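Local coordinates for conserved lipoprotein, putative (Clostridium novyi, PDB 4L1N), which is of unknown function but is a putative lipoprotein of the DUF4652 family, grouped with the beta-propellers, and is probably tethered to the cell membrane, at residues A[51-62]-A[103-112]. Sequence-based numbering, arbitrary orientation.
Sequences MFLKKELGKNSK and EQSKWELDLD
Lys54 lies across one face of the Trp107 indole: its CE sits 3.5 Å from the centroid of the five-membered ring in a CH-pi contact, and NZ, 4.6 Å from the same centroid, adds a cation-pi interaction. With CG anti to the backbone N (chi1 -176°) and the rest extended, the lysine runs over the ring to a salt bridge with Glu154, while Trp107 NE1 is bonded to the carbonyl of Ile153. On the same sheet face, Leu111 CD1 rests over the Phe52 ring, 3.8 Å from its centroid, and Leu109 CB touches Phe52 CD2. Leu53, Lys55, Glu108 and Asp110 occupy the other face. There the Lys55 methylenes cross Asp110 at about a right angle, but Lys55 NZ stays 4.7 Å from Asp110 OD2, short of a salt bridge. Antiparallel ladder bonds join Leu53 to Asp110 and Lys55 to Glu108 in both directions; Asp112 N to Met51 O and Leu57 N to Lys106 O extend them. Past the strand, the turn at 58-61 is gripped by Lys106, whose NZ donates to Lys59 O (2.7 Å) and Ser61 O (3.0 Å); Ser61 OG bonds Gly58 O within that turn. Strands 49-56 and 105-111, antiparallel neighbours flanked by 157-160 and 95-100 respectively, are linked through strands 70-71, 77-82 and 95-100, consistent with the family's beta-propeller clan; Ile135 and Val151 of strands 130-137 and 147-152 pack against the Phe52 side.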
loop_
_atom_site.group_PDB
_atom_site.type_symbol
_atom_site.label_atom_id
_atom_site.label_comp_id
_atom_site.label_asym_id
_atom_site.label_seq_id
_atom_site.Cartn_x
_atom_site.Cartn_y
_atom_site.Cartn_z
HETATM N N MSE A 51 -9.975 0.615 -7.515
HETATM C CA MSE A 51 -8.654 0.102 -7.874
HETATM C C MSE A 51 -8.449 -1.320 -7.448
HETATM O O MSE A 51 -7.653 -2.039 -8.065
HETATM C CB MSE A 51 -7.572 0.934 -7.220
HETATM C CG MSE A 51 -7.171 2.148 -8.010
HETATM SE SE MSE A 51 -5.515 2.775 -7.257
HETATM C CE MSE A 51 -4.262 1.799 -8.395
ATOM N N PHE A 52 -9.120 -1.705 -6.348
ATOM C CA PHE A 52 -9.003 -3.005 -5.709
ATOM C C PHE A 52 -10.302 -3.786 -5.730
ATOM O O PHE A 52 -11.392 -3.216 -5.667
ATOM C CB PHE A 52 -8.532 -2.823 -4.259
ATOM C CG PHE A 52 -7.105 -2.345 -4.133
ATOM C CD1 PHE A 52 -6.805 -0.989 -4.151
ATOM C CD2 PHE A 52 -6.061 -3.252 -3.998
ATOM C CE1 PHE A 52 -5.491 -0.552 -4.033
ATOM C CE2 PHE A 52 -4.745 -2.813 -3.884
ATOM C CZ PHE A 52 -4.473 -1.468 -3.875
ATOM N N LEU A 53 -10.166 -5.107 -5.822
ATOM C CA LEU A 53 -11.257 -6.067 -5.847
ATOM C C LEU A 53 -11.280 -6.801 -4.516
ATOM O O LEU A 53 -10.231 -7.280 -4.071
ATOM C CB LEU A 53 -11.078 -7.050 -7.016
ATOM C CG LEU A 53 -10.908 -6.479 -8.425
ATOM C CD1 LEU A 53 -10.485 -7.570 -9.395
ATOM C CD2 LEU A 53 -12.179 -5.812 -8.916
ATOM N N LYS A 54 -12.444 -6.843 -3.844
ATOM C CA LYS A 54 -12.535 -7.551 -2.573
ATOM C C LYS A 54 -12.811 -9.032 -2.875
ATOM O O LYS A 54 -13.806 -9.349 -3.538
ATOM C CB LYS A 54 -13.613 -6.926 -1.665
ATOM C CG LYS A 54 -13.664 -7.579 -0.299
ATOM C CD LYS A 54 -14.880 -7.218 0.512
ATOM C CE LYS A 54 -14.865 -8.017 1.796
ATOM N NZ LYS A 54 -16.173 -8.000 2.515
ATOM N N LYS A 55 -11.919 -9.932 -2.432
ATOM C CA LYS A 55 -12.090 -11.370 -2.633
ATOM C C LYS A 55 -12.110 -12.057 -1.279
ATOM O O LYS A 55 -11.095 -12.079 -0.591
ATOM C CB LYS A 55 -10.988 -11.947 -3.537
ATOM C CG LYS A 55 -10.997 -11.409 -4.956
ATOM C CD LYS A 55 -9.770 -11.856 -5.723
ATOM C CE LYS A 55 -9.726 -11.316 -7.131
ATOM N NZ LYS A 55 -10.776 -11.912 -7.989
ATOM N N GLU A 56 -13.274 -12.591 -0.877
ATOM C CA GLU A 56 -13.427 -13.262 0.415
ATOM C C GLU A 56 -12.553 -14.510 0.472
ATOM O O GLU A 56 -12.275 -15.112 -0.567
ATOM C CB GLU A 56 -14.889 -13.592 0.683
ATOM C CG GLU A 56 -15.673 -12.388 1.158
ATOM C CD GLU A 56 -17.181 -12.517 1.162
ATOM O OE1 GLU A 56 -17.697 -13.645 0.983
ATOM O OE2 GLU A 56 -17.853 -11.475 1.340
ATOM N N LEU A 57 -12.061 -14.853 1.664
ATOM C CA LEU A 57 -11.179 -16.002 1.830
ATOM C C LEU A 57 -11.725 -16.980 2.842
ATOM O O LEU A 57 -12.401 -16.571 3.791
ATOM C CB LEU A 57 -9.782 -15.544 2.277
ATOM C CG LEU A 57 -8.949 -14.767 1.284
ATOM C CD1 LEU A 57 -7.891 -13.997 1.996
ATOM C CD2 LEU A 57 -8.307 -15.679 0.289
ATOM N N GLY A 58 -11.393 -18.257 2.656
ATOM C CA GLY A 58 -11.796 -19.317 3.570
ATOM C C GLY A 58 -11.204 -19.117 4.949
ATOM O O GLY A 58 -10.149 -18.489 5.079
ATOM N N LYS A 59 -11.885 -19.619 5.995
ATOM C CA LYS A 59 -11.423 -19.462 7.382
ATOM C C LYS A 59 -10.086 -20.205 7.619
ATOM O O LYS A 59 -9.280 -19.753 8.440
ATOM C CB LYS A 59 -12.504 -19.919 8.381
ATOM C CG LYS A 59 -12.944 -18.814 9.354
ATOM C CD LYS A 59 -14.173 -19.230 10.193
ATOM C CE LYS A 59 -14.462 -18.313 11.367
ATOM N NZ LYS A 59 -14.901 -16.954 10.945
ATOM N N ASN A 60 -9.838 -21.304 6.860
ATOM C CA ASN A 60 -8.613 -22.106 6.931
ATOM C C ASN A 60 -7.404 -21.359 6.327
ATOM O O ASN A 60 -6.279 -21.541 6.805
ATOM C CB ASN A 60 -8.809 -23.446 6.230
ATOM N N SER A 61 -7.644 -20.502 5.301
ATOM C CA SER A 61 -6.621 -19.714 4.606
ATOM C C SER A 61 -5.865 -18.785 5.559
ATOM O O SER A 61 -6.448 -18.291 6.525
ATOM C CB SER A 61 -7.247 -18.892 3.485
ATOM O OG SER A 61 -7.852 -17.706 3.975
ATOM N N LYS A 62 -4.569 -18.548 5.256
ATOM C CA LYS A 62 -3.608 -17.726 5.997
ATOM C C LYS A 62 -2.412 -17.367 5.093
ATOM O O LYS A 62 -1.994 -18.224 4.317
ATOM C CB LYS A 62 -3.109 -18.479 7.249
ATOM C CG LYS A 62 -3.891 -18.148 8.510
ATOM C CD LYS A 62 -3.836 -19.266 9.534
ATOM C CE LYS A 62 -4.920 -19.114 10.577
ATOM N NZ LYS A 62 -5.171 -20.388 11.306
ATOM N N GLU A 103 -15.053 -10.593 14.197
ATOM C CA GLU A 103 -15.870 -11.572 13.464
ATOM C C GLU A 103 -15.074 -12.798 12.980
ATOM O O GLU A 103 -15.677 -13.774 12.530
ATOM C CB GLU A 103 -16.530 -10.897 12.240
ATOM C CG GLU A 103 -17.407 -9.693 12.560
ATOM C CD GLU A 103 -18.890 -9.850 12.274
ATOM O OE1 GLU A 103 -19.242 -10.196 11.123
ATOM O OE2 GLU A 103 -19.703 -9.575 13.187
ATOM N N GLN A 104 -13.731 -12.735 13.043
ATOM C CA GLN A 104 -12.784 -13.758 12.577
ATOM C C GLN A 104 -12.889 -13.961 11.032
ATOM O O GLN A 104 -12.547 -15.034 10.523
ATOM C CB GLN A 104 -12.915 -15.087 13.361
ATOM C CG GLN A 104 -11.897 -15.220 14.502
ATOM C CD GLN A 104 -10.464 -15.344 14.008
ATOM O OE1 GLN A 104 -10.006 -16.430 13.633
ATOM N NE2 GLN A 104 -9.721 -14.234 13.997
ATOM N N SER A 105 -13.316 -12.897 10.296
ATOM C CA SER A 105 -13.464 -12.884 8.834
ATOM C C SER A 105 -12.140 -12.568 8.192
ATOM O O SER A 105 -11.338 -11.858 8.787
ATOM C CB SER A 105 -14.494 -11.847 8.391
ATOM O OG SER A 105 -15.721 -11.948 9.092
ATOM N N LYS A 106 -11.916 -13.071 6.972
ATOM C CA LYS A 106 -10.703 -12.855 6.185
ATOM C C LYS A 106 -11.064 -12.567 4.741
ATOM O O LYS A 106 -11.902 -13.250 4.166
ATOM C CB LYS A 106 -9.772 -14.090 6.238
ATOM C CG LYS A 106 -9.269 -14.495 7.619
ATOM C CD LYS A 106 -8.873 -15.967 7.665
ATOM C CE LYS A 106 -8.652 -16.435 9.080
ATOM N NZ LYS A 106 -7.733 -17.599 9.137
ATOM N N TRP A 107 -10.417 -11.582 4.144
ATOM C CA TRP A 107 -10.573 -11.249 2.732
ATOM C C TRP A 107 -9.264 -10.641 2.204
ATOM O O TRP A 107 -8.326 -10.447 2.976
ATOM C CB TRP A 107 -11.785 -10.340 2.472
ATOM C CG TRP A 107 -11.671 -8.927 2.968
ATOM C CD1 TRP A 107 -11.252 -7.842 2.254
ATOM C CD2 TRP A 107 -12.172 -8.421 4.211
ATOM N NE1 TRP A 107 -11.409 -6.697 2.997
ATOM C CE2 TRP A 107 -11.968 -7.024 4.207
ATOM C CE3 TRP A 107 -12.761 -9.019 5.342
ATOM C CZ2 TRP A 107 -12.317 -6.217 5.294
ATOM C CZ3 TRP A 107 -13.092 -8.219 6.422
ATOM C CH2 TRP A 107 -12.841 -6.839 6.404
ATOM N N GLU A 108 -9.184 -10.437 0.880
ATOM C CA GLU A 108 -8.032 -9.867 0.220
ATOM C C GLU A 108 -8.472 -8.767 -0.742
ATOM O O GLU A 108 -9.571 -8.816 -1.299
ATOM C CB GLU A 108 -7.163 -10.945 -0.483
ATOM C CG GLU A 108 -7.703 -11.519 -1.782
ATOM C CD GLU A 108 -6.892 -12.614 -2.455
ATOM O OE1 GLU A 108 -6.630 -13.665 -1.822
ATOM O OE2 GLU A 108 -6.637 -12.475 -3.669
ATOM N N LEU A 109 -7.619 -7.744 -0.883
ATOM C CA LEU A 109 -7.801 -6.647 -1.816
ATOM C C LEU A 109 -6.801 -6.829 -2.929
ATOM O O LEU A 109 -5.588 -6.825 -2.691
ATOM C CB LEU A 109 -7.629 -5.282 -1.150
ATOM C CG LEU A 109 -8.650 -4.807 -0.137
ATOM C CD1 LEU A 109 -8.249 -3.420 0.370
ATOM C CD2 LEU A 109 -10.061 -4.754 -0.712
ATOM N N ASP A 110 -7.305 -7.046 -4.135
ATOM C CA ASP A 110 -6.460 -7.282 -5.291
ATOM C C ASP A 110 -6.517 -6.160 -6.259
ATOM O O ASP A 110 -7.591 -5.679 -6.594
ATOM C CB ASP A 110 -6.868 -8.564 -6.011
ATOM C CG ASP A 110 -6.376 -9.828 -5.361
ATOM O OD1 ASP A 110 -5.738 -9.737 -4.283
ATOM O OD2 ASP A 110 -6.613 -10.911 -5.933
ATOM N N LEU A 111 -5.362 -5.801 -6.784
ATOM C CA LEU A 111 -5.253 -4.767 -7.779
ATOM C C LEU A 111 -5.897 -5.224 -9.078
ATOM O O LEU A 111 -5.500 -6.248 -9.637
ATOM C CB LEU A 111 -3.769 -4.480 -7.966
ATOM C CG LEU A 111 -3.342 -3.068 -8.307
ATOM C CD1 LEU A 111 -3.959 -2.041 -7.379
ATOM C CD2 LEU A 111 -1.858 -2.985 -8.280
ATOM N N ASP A 112 -6.968 -4.522 -9.492
ATOM C CA ASP A 112 -7.700 -4.735 -10.750
ATOM C C ASP A 112 -6.806 -4.197 -11.855
ATOM O O ASP A 112 -6.589 -2.983 -11.929
ATOM C CB ASP A 112 -9.058 -4.002 -10.702
ATOM C CG ASP A 112 -10.041 -4.225 -11.841
ATOM O OD1 ASP A 112 -9.682 -4.924 -12.818
ATOM O OD2 ASP A 112 -11.178 -3.705 -11.751
#